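Local coordinates for glucosamine kinase (Streptacidiphilus jiangxiensis, PDB 6HWJ), which catalyses the ATP-dependent phosphorylation of D-glucosamine to D-glucosamine 6-phosphate, with magnesium as cofactor, at residues Ala15-Ser20 with Trp58-Val63; Gly31-Asp36 with Gly48-Ala53; Gly78-Leu83 with Ala130-Ala135; Pro3-Leu8 with Leu62-Ala67; Asp95-Leu100 with Leu170-Gly175. One frame throughout, in Å; residues are numbered along the deposited sequence.

Contact 1 of 5, residues Ala15-Ser20 with Trp58-Val63; sequences ALVLPS and WTVPLV
With CG1 anti to the carbonyl carbon (chi1 -55°), Val-17 puts CG2 between its backbone N and carbonyl carbon, while Trp-58 sets CG anti to its own carbonyl carbon (chi1 -50°); the two side chains cross at about a right angle. The result is a CH-pi contact: Val-17 CG2 lies 3.7 Å from the centroid of the five-membered ring of Trp-58 and 15° off its normal, a methyl over the ring face. Leu-18 CD2 comes obliquely to the benzo part, 4.1 Å from Trp-58 CH2. Further along the strand, Val-60 CG2 reaches Val-17 CG1 at 4.0 Å, and Leu-16 CD2 meets Leu-62 CD2 at 3.8 Å, these two side chains also crossing at about a right angle. All six touching residues are buried. One water lies 2.8 Å from Val-17 O and 2.7 Å from Thr-59 O, placed to link the two backbones. The indole N-H of Trp-58 is bonded to Ser-52, and Arg-137 makes a cation-pi contact with the ring. After helix 5-11, a short 3-10 turn and the loop residue following it lay Leu-16, Val-17 and Leu-18 on strand 57-65: a hydrophobic core between a loop and one face of the N-terminal antiparallel sheet.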
# COMPACT_ATOMS: atom_id res chain seq x y z
N ALA A 15 -7.17 -8.02 27.44
CA ALA A 15 -7.76 -8.27 26.12
C ALA A 15 -8.45 -7.05 25.54
O ALA A 15 -8.86 -7.08 24.37
CB ALA A 15 -8.78 -9.43 26.23
N LEU A 16 -8.59 -5.97 26.32
CA LEU A 16 -9.16 -4.73 25.82
C LEU A 16 -8.52 -4.31 24.50
O LEU A 16 -9.21 -3.80 23.61
CB LEU A 16 -8.96 -3.64 26.87
CG LEU A 16 -9.50 -2.24 26.57
CD1 LEU A 16 -11.02 -2.23 26.60
CD2 LEU A 16 -8.93 -1.25 27.58
N VAL A 17 -7.21 -4.52 24.34
CA VAL A 17 -6.53 -3.98 23.16
C VAL A 17 -6.77 -4.80 21.90
O VAL A 17 -6.33 -4.38 20.82
CB VAL A 17 -5.00 -3.88 23.38
CG1 VAL A 17 -4.66 -3.06 24.64
CG2 VAL A 17 -4.38 -5.25 23.47
N LEU A 18 -7.48 -5.95 21.99
CA LEU A 18 -7.59 -6.85 20.83
C LEU A 18 -8.90 -6.65 20.07
O LEU A 18 -9.99 -6.71 20.68
CB LEU A 18 -7.50 -8.31 21.29
CG LEU A 18 -6.16 -8.74 21.88
CD1 LEU A 18 -6.23 -10.17 22.40
CD2 LEU A 18 -5.04 -8.61 20.87
N PRO A 19 -8.85 -6.44 18.75
CA PRO A 19 -10.11 -6.32 17.99
C PRO A 19 -11.00 -7.55 18.10
O PRO A 19 -12.23 -7.42 18.26
CB PRO A 19 -9.64 -6.10 16.55
CG PRO A 19 -8.26 -5.59 16.67
CD PRO A 19 -7.68 -6.25 17.88
N SER A 20 -10.42 -8.74 18.01
CA SER A 20 -11.19 -9.98 18.07
C SER A 20 -11.44 -10.46 19.50
O SER A 20 -11.92 -11.58 19.69
CB SER A 20 -10.48 -11.08 17.28
OG SER A 20 -9.19 -11.35 17.81
N TRP A 58 -0.74 -0.01 21.33
CA TRP A 58 -1.97 -0.32 20.62
C TRP A 58 -2.84 0.92 20.47
O TRP A 58 -2.94 1.73 21.39
CB TRP A 58 -2.79 -1.39 21.38
CG TRP A 58 -2.01 -2.61 21.78
CD1 TRP A 58 -1.16 -2.74 22.85
CD2 TRP A 58 -2.03 -3.88 21.13
NE1 TRP A 58 -0.66 -4.01 22.90
CE2 TRP A 58 -1.17 -4.73 21.85
CE3 TRP A 58 -2.67 -4.37 19.99
CZ2 TRP A 58 -0.93 -6.06 21.47
CZ3 TRP A 58 -2.45 -5.70 19.62
CH2 TRP A 58 -1.59 -6.52 20.35
N THR A 59 -3.50 1.04 19.33
CA THR A 59 -4.60 1.98 19.15
C THR A 59 -5.87 1.27 19.56
O THR A 59 -6.18 0.21 19.02
CB THR A 59 -4.73 2.47 17.71
OG1 THR A 59 -3.50 3.07 17.30
CG2 THR A 59 -5.88 3.48 17.56
N VAL A 60 -6.61 1.86 20.50
CA VAL A 60 -7.82 1.20 20.98
C VAL A 60 -8.99 2.17 20.93
O VAL A 60 -8.97 3.17 21.67
CB VAL A 60 -7.63 0.67 22.41
CG1 VAL A 60 -8.84 -0.19 22.77
CG2 VAL A 60 -6.34 -0.13 22.53
N PRO A 61 -10.01 1.93 20.10
CA PRO A 61 -11.25 2.70 20.24
C PRO A 61 -11.97 2.24 21.49
O PRO A 61 -12.21 1.04 21.68
CB PRO A 61 -12.03 2.36 18.96
CG PRO A 61 -11.59 0.96 18.63
CD PRO A 61 -10.13 0.86 19.08
N LEU A 62 -12.32 3.19 22.35
CA LEU A 62 -12.83 2.88 23.66
C LEU A 62 -14.24 3.44 23.85
O LEU A 62 -14.59 4.51 23.33
CB LEU A 62 -11.92 3.44 24.76
CG LEU A 62 -10.54 2.80 24.84
CD1 LEU A 62 -9.60 3.74 25.59
CD2 LEU A 62 -10.59 1.43 25.52
N VAL A 63 -15.02 2.71 24.63
CA VAL A 63 -16.36 3.15 25.02
C VAL A 63 -16.58 2.78 26.47
O VAL A 63 -16.31 1.65 26.89
CB VAL A 63 -17.44 2.55 24.11
CG1 VAL A 63 -17.53 1.05 24.32
CG2 VAL A 63 -18.79 3.23 24.36
O HOH W 1 -7.44 -2.15 19.48

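Contact 2 of 5, residues Gly31-Asp36 with Gly48-Ala53; sequences GPLRLD and GVVRSA
Residues Arg-34 and Arg-51 form an antiparallel hydrogen-bonded pair and Leu-35 with Val-50 the adjoining non-hydrogen-bonded pair, the short strand axes running at 132° to each other. Arg-51 N donates to Arg-34 O at 2.8 Å in a nearly straight bond, Arg-34 N returns one to Arg-51 O, and Asp-36 N adds a third to Val-49 O. On the face carrying Arg-34 and Arg-51, the two arginine side chains lie side by side and point the same way, both bent at chi3, with guanidinium planes 70° apart. Arg-34 NH1 is 3.0 Å from Arg-51 NE, two donors with like charge; Asp-36 probably offsets this repulsion. Its OD2 takes both NE and NH2 of Arg-51 at 2.9 Å each, a side-on grip on a single oxygen: NE uses the syn lone pair, whereas NH2 comes from above the carboxylate plane. The other oxygen, OD1, accepts from Arg-34 NE at 3.2 Å. One carboxylate therefore bridges two guanidinium groups in a salt-bridge network. The opposite face is apolar: Leu-33 CB meets Val-50 CG1 at 3.8 Å, and Leu-35 CD1 meets Val-50 CG2 at 3.9 Å. At the other end Ala-53 CB presses on Gly-31 O at 3.2 Å, next to the cis peptide before Pro-32. These pairs join strands 34-42 and 45-51 of a beta hairpin; helix 5-11 covers the leucine and valine side through Trp-5 and Val-9, and strand 57-65 flanks strand 45-51 on its other edge.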
# COMPACT_ATOMS: atom_id res chain seq x y z
N GLY A 31 -0.76 -8.08 31.32
CA GLY A 31 -1.19 -6.89 32.01
C GLY A 31 -0.24 -6.53 33.13
O GLY A 31 0.73 -7.24 33.40
N PRO A 32 -0.52 -5.42 33.82
CA PRO A 32 -1.68 -4.57 33.55
C PRO A 32 -1.44 -3.63 32.38
O PRO A 32 -0.28 -3.41 32.02
CB PRO A 32 -1.84 -3.79 34.86
CG PRO A 32 -0.43 -3.63 35.35
CD PRO A 32 0.31 -4.89 34.92
N LEU A 33 -2.52 -3.12 31.79
CA LEU A 33 -2.43 -2.14 30.74
C LEU A 33 -2.12 -0.76 31.32
O LEU A 33 -2.40 -0.47 32.47
CB LEU A 33 -3.74 -2.06 29.95
CG LEU A 33 -4.30 -3.34 29.33
CD1 LEU A 33 -5.60 -3.00 28.56
CD2 LEU A 33 -3.29 -3.99 28.39
N ARG A 34 -1.54 0.10 30.48
CA ARG A 34 -1.27 1.48 30.85
C ARG A 34 -1.71 2.39 29.71
O ARG A 34 -1.36 2.16 28.55
CB ARG A 34 0.21 1.71 31.16
CG ARG A 34 0.50 3.07 31.79
CD ARG A 34 1.99 3.28 32.02
NE ARG A 34 2.72 3.42 30.76
CZ ARG A 34 4.04 3.52 30.67
NH1 ARG A 34 4.61 3.65 29.48
NH2 ARG A 34 4.80 3.48 31.76
N LEU A 35 -2.46 3.43 30.04
CA LEU A 35 -2.93 4.39 29.06
C LEU A 35 -1.86 5.46 28.86
O LEU A 35 -1.52 6.19 29.80
CB LEU A 35 -4.25 5.01 29.51
CG LEU A 35 -4.95 5.96 28.56
CD1 LEU A 35 -5.26 5.27 27.23
CD2 LEU A 35 -6.24 6.48 29.20
N ASP A 36 -1.32 5.54 27.65
CA ASP A 36 -0.28 6.52 27.33
C ASP A 36 -0.86 7.83 26.82
O ASP A 36 -0.26 8.90 27.02
CB ASP A 36 0.68 5.96 26.28
CG ASP A 36 1.71 5.01 26.88
OD1 ASP A 36 1.83 4.94 28.12
OD2 ASP A 36 2.39 4.32 26.10
N GLY A 48 -7.75 5.55 22.59
CA GLY A 48 -6.67 5.36 23.52
C GLY A 48 -5.45 4.83 22.79
O GLY A 48 -5.58 4.06 21.83
N VAL A 49 -4.28 5.27 23.22
CA VAL A 49 -3.00 4.65 22.90
C VAL A 49 -2.58 3.91 24.16
O VAL A 49 -2.29 4.53 25.19
CB VAL A 49 -1.96 5.69 22.47
CG1 VAL A 49 -0.62 5.02 22.27
CG2 VAL A 49 -2.43 6.40 21.20
N VAL A 50 -2.60 2.58 24.10
CA VAL A 50 -2.48 1.74 25.28
C VAL A 50 -1.23 0.89 25.13
O VAL A 50 -0.91 0.40 24.04
CB VAL A 50 -3.73 0.86 25.48
CG1 VAL A 50 -3.61 0.01 26.73
CG2 VAL A 50 -4.98 1.75 25.55
N ARG A 51 -0.53 0.73 26.24
CA ARG A 51 0.65 -0.13 26.32
C ARG A 51 0.32 -1.35 27.15
O ARG A 51 -0.17 -1.23 28.29
CB ARG A 51 1.82 0.65 26.92
CG ARG A 51 3.17 0.04 26.73
CD ARG A 51 4.24 0.92 27.39
NE ARG A 51 4.28 2.26 26.82
CZ ARG A 51 5.22 2.71 25.99
NH1 ARG A 51 6.23 1.93 25.62
NH2 ARG A 51 5.16 3.95 25.53
N SER A 52 0.55 -2.54 26.59
CA SER A 52 0.50 -3.74 27.40
C SER A 52 1.83 -3.91 28.16
O SER A 52 2.82 -3.21 27.92
CB SER A 52 0.19 -4.95 26.51
OG SER A 52 0.89 -4.90 25.28
N ALA A 53 1.83 -4.83 29.12
CA ALA A 53 2.96 -4.96 30.03
C ALA A 53 4.24 -5.41 29.33
O ALA A 53 5.32 -5.33 29.92
CB ALA A 53 2.62 -5.95 31.17

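Contact 3 of 5, residues Gly78-Leu83 with Ala130-Ala135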
# COMPACT_ATOMS: atom_id res chain seq x y z
N GLY A 78 -20.88 3.38 18.08
CA GLY A 78 -20.85 4.80 17.75
C GLY A 78 -19.50 5.49 17.91
O GLY A 78 -19.44 6.72 17.77
N THR A 79 -18.44 4.76 18.17
CA THR A 79 -17.14 5.41 18.37
C THR A 79 -16.54 5.89 17.05
O THR A 79 -15.95 6.97 16.99
CB THR A 79 -16.18 4.45 19.08
OG1 THR A 79 -16.73 4.03 20.33
CG2 THR A 79 -14.85 5.16 19.34
N ALA A 80 -16.68 5.10 15.99
CA ALA A 80 -16.27 5.53 14.66
C ALA A 80 -17.09 6.73 14.22
O ALA A 80 -16.56 7.69 13.65
CB ALA A 80 -16.42 4.39 13.66
N GLU A 81 -18.39 6.69 14.49
CA GLU A 81 -19.27 7.84 14.28
C GLU A 81 -18.76 9.06 15.00
O GLU A 81 -18.76 10.17 14.44
CB GLU A 81 -20.67 7.44 14.77
CG GLU A 81 -21.73 8.42 14.61
CD GLU A 81 -23.07 7.84 15.08
OE1 GLU A 81 -23.72 8.47 15.94
OE2 GLU A 81 -23.43 6.74 14.60
N HIS A 82 -18.32 8.91 16.26
CA HIS A 82 -17.86 10.06 17.02
C HIS A 82 -16.50 10.56 16.52
O HIS A 82 -16.21 11.76 16.62
CB HIS A 82 -17.78 9.72 18.51
CG HIS A 82 -19.12 9.76 19.19
ND1 HIS A 82 -20.13 8.86 18.90
CD2 HIS A 82 -19.64 10.63 20.08
CE1 HIS A 82 -21.20 9.16 19.61
NE2 HIS A 82 -20.93 10.24 20.33
N LEU A 83 -15.67 9.68 15.99
CA LEU A 83 -14.44 10.15 15.37
C LEU A 83 -14.76 11.00 14.14
O LEU A 83 -14.18 12.08 13.95
CB LEU A 83 -13.55 8.97 14.98
CG LEU A 83 -12.26 9.38 14.23
CD1 LEU A 83 -11.31 10.10 15.15
CD2 LEU A 83 -11.59 8.17 13.62
N ALA A 130 -18.59 6.56 4.28
CA ALA A 130 -17.20 6.74 4.70
C ALA A 130 -16.72 5.47 5.37
O ALA A 130 -17.51 4.66 5.85
CB ALA A 130 -17.04 7.94 5.65
N VAL A 131 -15.39 5.31 5.40
CA VAL A 131 -14.75 4.14 6.00
C VAL A 131 -13.74 4.64 7.02
O VAL A 131 -12.81 5.39 6.67
CB VAL A 131 -14.05 3.26 4.96
CG1 VAL A 131 -13.47 2.02 5.64
CG2 VAL A 131 -15.01 2.89 3.84
N VAL A 132 -13.91 4.23 8.26
CA VAL A 132 -12.98 4.50 9.33
C VAL A 132 -12.12 3.26 9.50
O VAL A 132 -12.64 2.15 9.70
CB VAL A 132 -13.70 4.83 10.65
CG1 VAL A 132 -12.66 4.96 11.79
CG2 VAL A 132 -14.55 6.07 10.51
N LYS A 133 -10.82 3.43 9.42
CA LYS A 133 -9.85 2.34 9.56
C LYS A 133 -9.02 2.66 10.79
O LYS A 133 -8.26 3.64 10.77
CB LYS A 133 -8.98 2.22 8.32
CG LYS A 133 -7.96 1.09 8.40
CD LYS A 133 -7.19 0.98 7.08
CE LYS A 133 -6.21 -0.20 7.10
NZ LYS A 133 -5.36 -0.23 5.88
N TRP A 134 -9.17 1.84 11.84
CA TRP A 134 -8.36 1.96 13.03
C TRP A 134 -7.03 1.24 12.84
O TRP A 134 -7.01 0.07 12.45
CB TRP A 134 -9.06 1.33 14.24
CG TRP A 134 -10.39 1.90 14.58
CD1 TRP A 134 -11.61 1.32 14.34
CD2 TRP A 134 -10.65 3.15 15.20
NE1 TRP A 134 -12.61 2.14 14.80
CE2 TRP A 134 -12.05 3.28 15.32
CE3 TRP A 134 -9.84 4.18 15.67
CZ2 TRP A 134 -12.66 4.39 15.89
CZ3 TRP A 134 -10.44 5.29 16.24
CH2 TRP A 134 -11.84 5.39 16.35
N ALA A 135 -5.94 1.92 13.12
CA ALA A 135 -4.69 1.22 13.36
C ALA A 135 -4.93 0.34 14.58
O ALA A 135 -5.82 0.60 15.41
CB ALA A 135 -3.55 2.20 13.60
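Apolar contacts between Leu-83, Ala-80, Val-132 and Trp-134 carry the interface. Leu-83 CD2 is the branch that works, lying 3.8 Å from Val-132 CG1 and 3.9 Å from Trp-134 CH2; with CG anti to the backbone N (chi1 176°), the leucine and the indole reach toward each other tip to tip. Ala-80 CB meets Val-132 CG2 at 4.0 Å, and its small size lets the helix backbone come close, as Ala-80 CA is also 4.0 Å from Trp-134 CZ2. Thr-79 CG2 approaches that same ring carbon at 4.2 Å. All three helix residues come to the indole obliquely, whereas Val-132 CG1, from its own strand, sits 3.9 Å above one ring face, offset toward the rim.

Polar groups are settled apart from this interface. Gly-78 occupies the N-cap position of the helix, and Thr-79 OG1 bonds to His-45 and Ser-73. Lys-133, inferred to bind ATP, points away from the helix, opposite Val-132.

Residues 79-83, the first turn of helix 79-88, run at 105° to strand 130-134, on the six-stranded sheet's face that carries Val-132. Strands 123-126 and 179-186 flank strand 130-134, while Pro-61 of strand 57-65 touches both Thr-79 and Trp-134.

Contact 4 of 5, residues Pro3-Leu8 with Leu62-Ala67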
# COMPACT_ATOMS: atom_id res chain seq x y z
N PRO A 3 -13.86 6.73 37.71
CA PRO A 3 -12.42 6.84 37.47
C PRO A 3 -12.16 7.62 36.19
O PRO A 3 -13.02 7.75 35.31
CB PRO A 3 -11.95 5.38 37.35
CG PRO A 3 -13.04 4.57 37.98
CD PRO A 3 -14.31 5.33 37.74
N ASN A 4 -10.95 8.16 36.09
CA ASN A 4 -10.52 8.71 34.82
C ASN A 4 -10.25 7.56 33.85
O ASN A 4 -10.25 6.38 34.21
CB ASN A 4 -9.30 9.59 35.01
CG ASN A 4 -8.14 8.86 35.64
OD1 ASN A 4 -7.98 7.66 35.46
ND2 ASN A 4 -7.33 9.59 36.39
N TRP A 5 -10.01 7.93 32.59
CA TRP A 5 -9.74 6.91 31.58
C TRP A 5 -8.53 6.07 31.95
O TRP A 5 -8.51 4.87 31.69
CB TRP A 5 -9.53 7.58 30.23
CG TRP A 5 -10.77 8.12 29.58
CD1 TRP A 5 -11.18 9.42 29.56
CD2 TRP A 5 -11.74 7.38 28.83
NE1 TRP A 5 -12.33 9.53 28.84
CE2 TRP A 5 -12.70 8.30 28.38
CE3 TRP A 5 -11.89 6.03 28.50
CZ2 TRP A 5 -13.80 7.92 27.62
CZ3 TRP A 5 -12.98 5.66 27.74
CH2 TRP A 5 -13.92 6.60 27.31
N SER A 6 -7.50 6.69 32.55
CA SER A 6 -6.30 5.96 32.91
C SER A 6 -6.60 4.83 33.89
O SER A 6 -6.10 3.71 33.74
CB SER A 6 -5.25 6.91 33.53
OG SER A 6 -4.94 7.96 32.63
N GLU A 7 -7.40 5.12 34.92
CA GLU A 7 -7.74 4.11 35.91
C GLU A 7 -8.62 3.02 35.32
O GLU A 7 -8.49 1.84 35.68
CB GLU A 7 -8.46 4.74 37.10
CG GLU A 7 -7.66 5.77 37.88
CD GLU A 7 -8.53 6.50 38.90
OE1 GLU A 7 -8.35 6.26 40.12
OE2 GLU A 7 -9.40 7.29 38.49
N LEU A 8 -9.53 3.38 34.42
CA LEU A 8 -10.36 2.36 33.77
C LEU A 8 -9.50 1.43 32.93
O LEU A 8 -9.70 0.21 32.94
CB LEU A 8 -11.44 3.02 32.91
CG LEU A 8 -12.62 3.66 33.64
CD1 LEU A 8 -13.49 4.41 32.63
CD2 LEU A 8 -13.47 2.63 34.40
N LEU A 62 -12.32 3.19 22.35
CA LEU A 62 -12.83 2.88 23.66
C LEU A 62 -14.24 3.44 23.85
O LEU A 62 -14.59 4.51 23.33
CB LEU A 62 -11.92 3.44 24.76
CG LEU A 62 -10.54 2.80 24.84
CD1 LEU A 62 -9.60 3.74 25.59
CD2 LEU A 62 -10.59 1.43 25.52
N VAL A 63 -15.02 2.71 24.63
CA VAL A 63 -16.36 3.15 25.02
C VAL A 63 -16.58 2.78 26.47
O VAL A 63 -16.31 1.65 26.89
CB VAL A 63 -17.44 2.55 24.11
CG1 VAL A 63 -17.53 1.05 24.32
CG2 VAL A 63 -18.79 3.23 24.36
N ARG A 64 -17.06 3.73 27.25
CA ARG A 64 -17.46 3.41 28.61
C ARG A 64 -18.79 2.66 28.57
O ARG A 64 -19.72 3.05 27.87
CB ARG A 64 -17.56 4.68 29.45
CG ARG A 64 -16.17 5.28 29.78
CD ARG A 64 -16.27 6.60 30.54
NE ARG A 64 -14.96 7.21 30.77
CZ ARG A 64 -14.48 7.53 31.96
NH1 ARG A 64 -15.18 7.29 33.07
NH2 ARG A 64 -13.28 8.08 32.06
N ASP A 65 -18.85 1.52 29.27
CA ASP A 65 -20.05 0.70 29.33
C ASP A 65 -20.28 0.37 30.79
O ASP A 65 -19.36 -0.12 31.46
CB ASP A 65 -19.91 -0.57 28.49
CG ASP A 65 -21.24 -1.31 28.30
OD1 ASP A 65 -22.01 -1.41 29.28
OD2 ASP A 65 -21.51 -1.80 27.19
N GLY A 66 -21.49 0.64 31.27
CA GLY A 66 -21.82 0.39 32.66
C GLY A 66 -21.74 -1.07 33.04
O GLY A 66 -21.67 -1.39 34.24
N ALA A 67 -21.76 -1.97 32.06
CA ALA A 67 -21.60 -3.39 32.38
C ALA A 67 -20.20 -3.67 32.92
O ALA A 67 -20.04 -4.18 34.03
CB ALA A 67 -21.90 -4.24 31.15
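Trp-5 and Arg-64 meet with the indole and guanidinium planes 88° apart, a perpendicular cation-pi arrangement in which the charged group stands on the ring rather than lying flat against it. Arg-64 CZ is 4.1 Å from the centroid of the five-membered ring of Trp-5 and 12° off the ring normal. The aliphatic part continues over the benzo ring, Arg-64 CD lying 4.2 Å from the centroid of that six-membered ring as a CH-pi contact. A chain extended from CG to NE (chi3 -176°) carries the arginine across the indole. Leu-8 crosses it at about a right angle, its CD1 over the centre of one guanidinium face, 3.3 Å from Arg-64 CZ. The far edge grips Pro-3 O end-on: Arg-64 NH1 donates at 3.1 Å and Arg-64 NH2 at 3.3 Å, both with the oxygen near the guanidinium plane. Leu-62, sliding past the indole in the opposite direction, adds its CB at 3.9 Å from Trp-5 CZ3. Just beyond Pro-3, Asn-4 and Glu-7 form a capping box: Asn-4 OD1 accepts from Glu-7 N at 2.7 Å, and Asn-4 N donates to Glu-7 OE2. The cation is therefore held from three directions, by a ring face, a methyl and a carbonyl oxygen; because it lies at the N-terminal end of helix 5-11, the helix dipole would probably oppose it, and the pi face and Pro-3 O probably compensate.

Contact 5 of 5, residues Asp95-Leu100 with Leu170-Gly175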
# COMPACT_ATOMS: atom_id res chain seq x y z
N ASP A 95 -6.23 17.33 22.53
CA ASP A 95 -5.06 17.01 23.35
C ASP A 95 -3.79 17.09 22.52
O ASP A 95 -3.70 16.49 21.45
CB ASP A 95 -5.20 15.62 23.97
CG ASP A 95 -4.02 15.27 24.87
OD1 ASP A 95 -3.20 16.17 25.14
OD2 ASP A 95 -3.92 14.11 25.29
N ALA A 96 -2.79 17.81 23.05
CA ALA A 96 -1.58 18.11 22.29
C ALA A 96 -0.84 16.85 21.83
O ALA A 96 0.03 16.95 20.96
CB ALA A 96 -0.65 18.97 23.13
N ALA A 97 -1.16 15.69 22.39
CA ALA A 97 -0.56 14.45 21.92
C ALA A 97 -1.07 14.04 20.55
O ALA A 97 -0.43 13.22 19.88
CB ALA A 97 -0.84 13.33 22.92
N PHE A 98 -2.21 14.59 20.11
CA PHE A 98 -2.88 14.12 18.92
C PHE A 98 -2.94 15.25 17.89
O PHE A 98 -2.97 16.42 18.24
CB PHE A 98 -4.30 13.65 19.20
CG PHE A 98 -4.38 12.51 20.19
CD1 PHE A 98 -4.53 12.75 21.55
CD2 PHE A 98 -4.35 11.20 19.75
CE1 PHE A 98 -4.62 11.70 22.45
CE2 PHE A 98 -4.45 10.14 20.64
CZ PHE A 98 -4.57 10.39 21.99
N VAL A 99 -2.97 14.86 16.62
CA VAL A 99 -3.27 15.76 15.52
C VAL A 99 -4.48 15.19 14.79
O VAL A 99 -4.44 14.06 14.29
CB VAL A 99 -2.08 15.92 14.57
CG1 VAL A 99 -2.50 16.68 13.31
CG2 VAL A 99 -0.96 16.66 15.26
N LEU A 100 -5.57 15.96 14.75
CA LEU A 100 -6.78 15.63 14.01
C LEU A 100 -6.80 16.53 12.78
O LEU A 100 -6.96 17.75 12.91
CB LEU A 100 -8.03 15.85 14.85
CG LEU A 100 -8.82 14.67 15.38
CD1 LEU A 100 -10.09 15.17 16.08
CD2 LEU A 100 -9.18 13.70 14.28
N LEU A 170 -6.27 10.87 11.94
CA LEU A 170 -5.91 11.01 13.35
C LEU A 170 -4.51 10.45 13.54
O LEU A 170 -4.27 9.27 13.25
CB LEU A 170 -6.89 10.29 14.26
CG LEU A 170 -6.50 10.24 15.74
CD1 LEU A 170 -6.40 11.67 16.29
CD2 LEU A 170 -7.47 9.41 16.56
N THR A 171 -3.59 11.29 14.00
CA THR A 171 -2.22 10.88 14.23
C THR A 171 -1.76 11.27 15.63
O THR A 171 -2.33 12.17 16.27
CB THR A 171 -1.26 11.49 13.19
OG1 THR A 171 -1.33 12.92 13.28
CG2 THR A 171 -1.64 11.03 11.79
N LEU A 172 -0.74 10.58 16.09
CA LEU A 172 -0.09 10.84 17.36
C LEU A 172 1.19 11.61 17.05
O LEU A 172 2.01 11.14 16.26
CB LEU A 172 0.20 9.54 18.09
CG LEU A 172 0.72 9.59 19.53
CD1 LEU A 172 -0.36 9.96 20.51
CD2 LEU A 172 1.32 8.22 19.87
N ALA A 173 1.35 12.77 17.66
CA ALA A 173 2.46 13.67 17.34
C ALA A 173 3.70 13.16 18.07
O ALA A 173 3.90 13.43 19.25
CB ALA A 173 2.14 15.10 17.75
N GLU A 174 4.53 12.42 17.36
CA GLU A 174 5.77 11.89 17.92
C GLU A 174 6.62 11.34 16.79
O GLU A 174 6.12 11.06 15.69
CB GLU A 174 5.50 10.81 18.97
CG GLU A 174 4.83 9.56 18.38
CD GLU A 174 4.90 8.37 19.31
OE1 GLU A 174 4.42 8.48 20.47
OE2 GLU A 174 5.47 7.33 18.89
N GLY A 175 7.91 11.17 17.06
CA GLY A 175 8.81 10.57 16.10
C GLY A 175 9.06 11.48 14.91
O GLY A 175 8.70 12.65 14.87
O HOH W 2 -3.33 13.72 11.55
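Phe-98, Leu-100, Leu-170 and Leu-172 make the tightly packed side of this strand pair. Leu-170 CD1 sits between two partners, 4.0 Å from Phe-98 CD2 and likewise from Leu-100 CG. With CG anti to the backbone N (chi1 173°), the Leu-170 side chain crosses those of Phe-98 and Leu-100 obliquely. Leu-172 CD1 lies over one face of the Phe-98 ring, offset toward the rim and 4.1 Å from CE2, and the same methyl approaches Ala-97 O at 3.3 Å. Ala-37 and Leu-39 of strand 34-42 close on Phe-98 and the two leucines of strand 166-172, while Leu-100 packs on helix 79-88.

The backbones between the two sides are antiparallel, at 159°. Val-99 and Thr-171 are a hydrogen-bonded pair joined by two nearly straight bonds, Val-99 N to Thr-171 O and Thr-171 N to Val-99 O; Ala-173 N extends the ladder to Ala-97 O. Strand 98-102 is an edge strand of the six-stranded antiparallel sheet within this chain, the one that also contains Lys-133, inferred to bind ATP, and a type I turn from Asp-95 to Phe-98 leads into it.

On the other face, Val-99 and Thr-171 lie side by side and point the same way, with Val-99 CB 3.4 Å from Thr-171 OG1. Thr-171 itself is buried, yet solvent takes part here: a water donates to Val-99 O at 3.0 Å and is hydrogen-bonded to Thr-171 OG1 at 2.8 Å. Val-99 and Ala-173 are exposed, and their methyls CG2 and CB are 4.3 Å apart.

In the fold
Contacts 1, 2 and 4 belong to the N-terminal sheet: 1 and 4 share strand 57-65, and contact 2 pairs strand 34-42 with strand 45-51, the neighbour of 57-65, with centres 10 to 13 Å apart. Along the chain contact 2 is nested within the loops closed by contacts 1 and 4. Contacts 3 and 5, centres 17 Å apart, follow later, interleave in sequence and reach the six-stranded sheet. The two groups meet where Thr-59 lies against Ala-135 and where Val-49 packs on Phe-98 and Leu-172. Contacts at these points join the N-terminal sheet to the sheet that carries Lys-133, a residue inferred to bind ATP; all five contacts lie on the same side of the chain's centre.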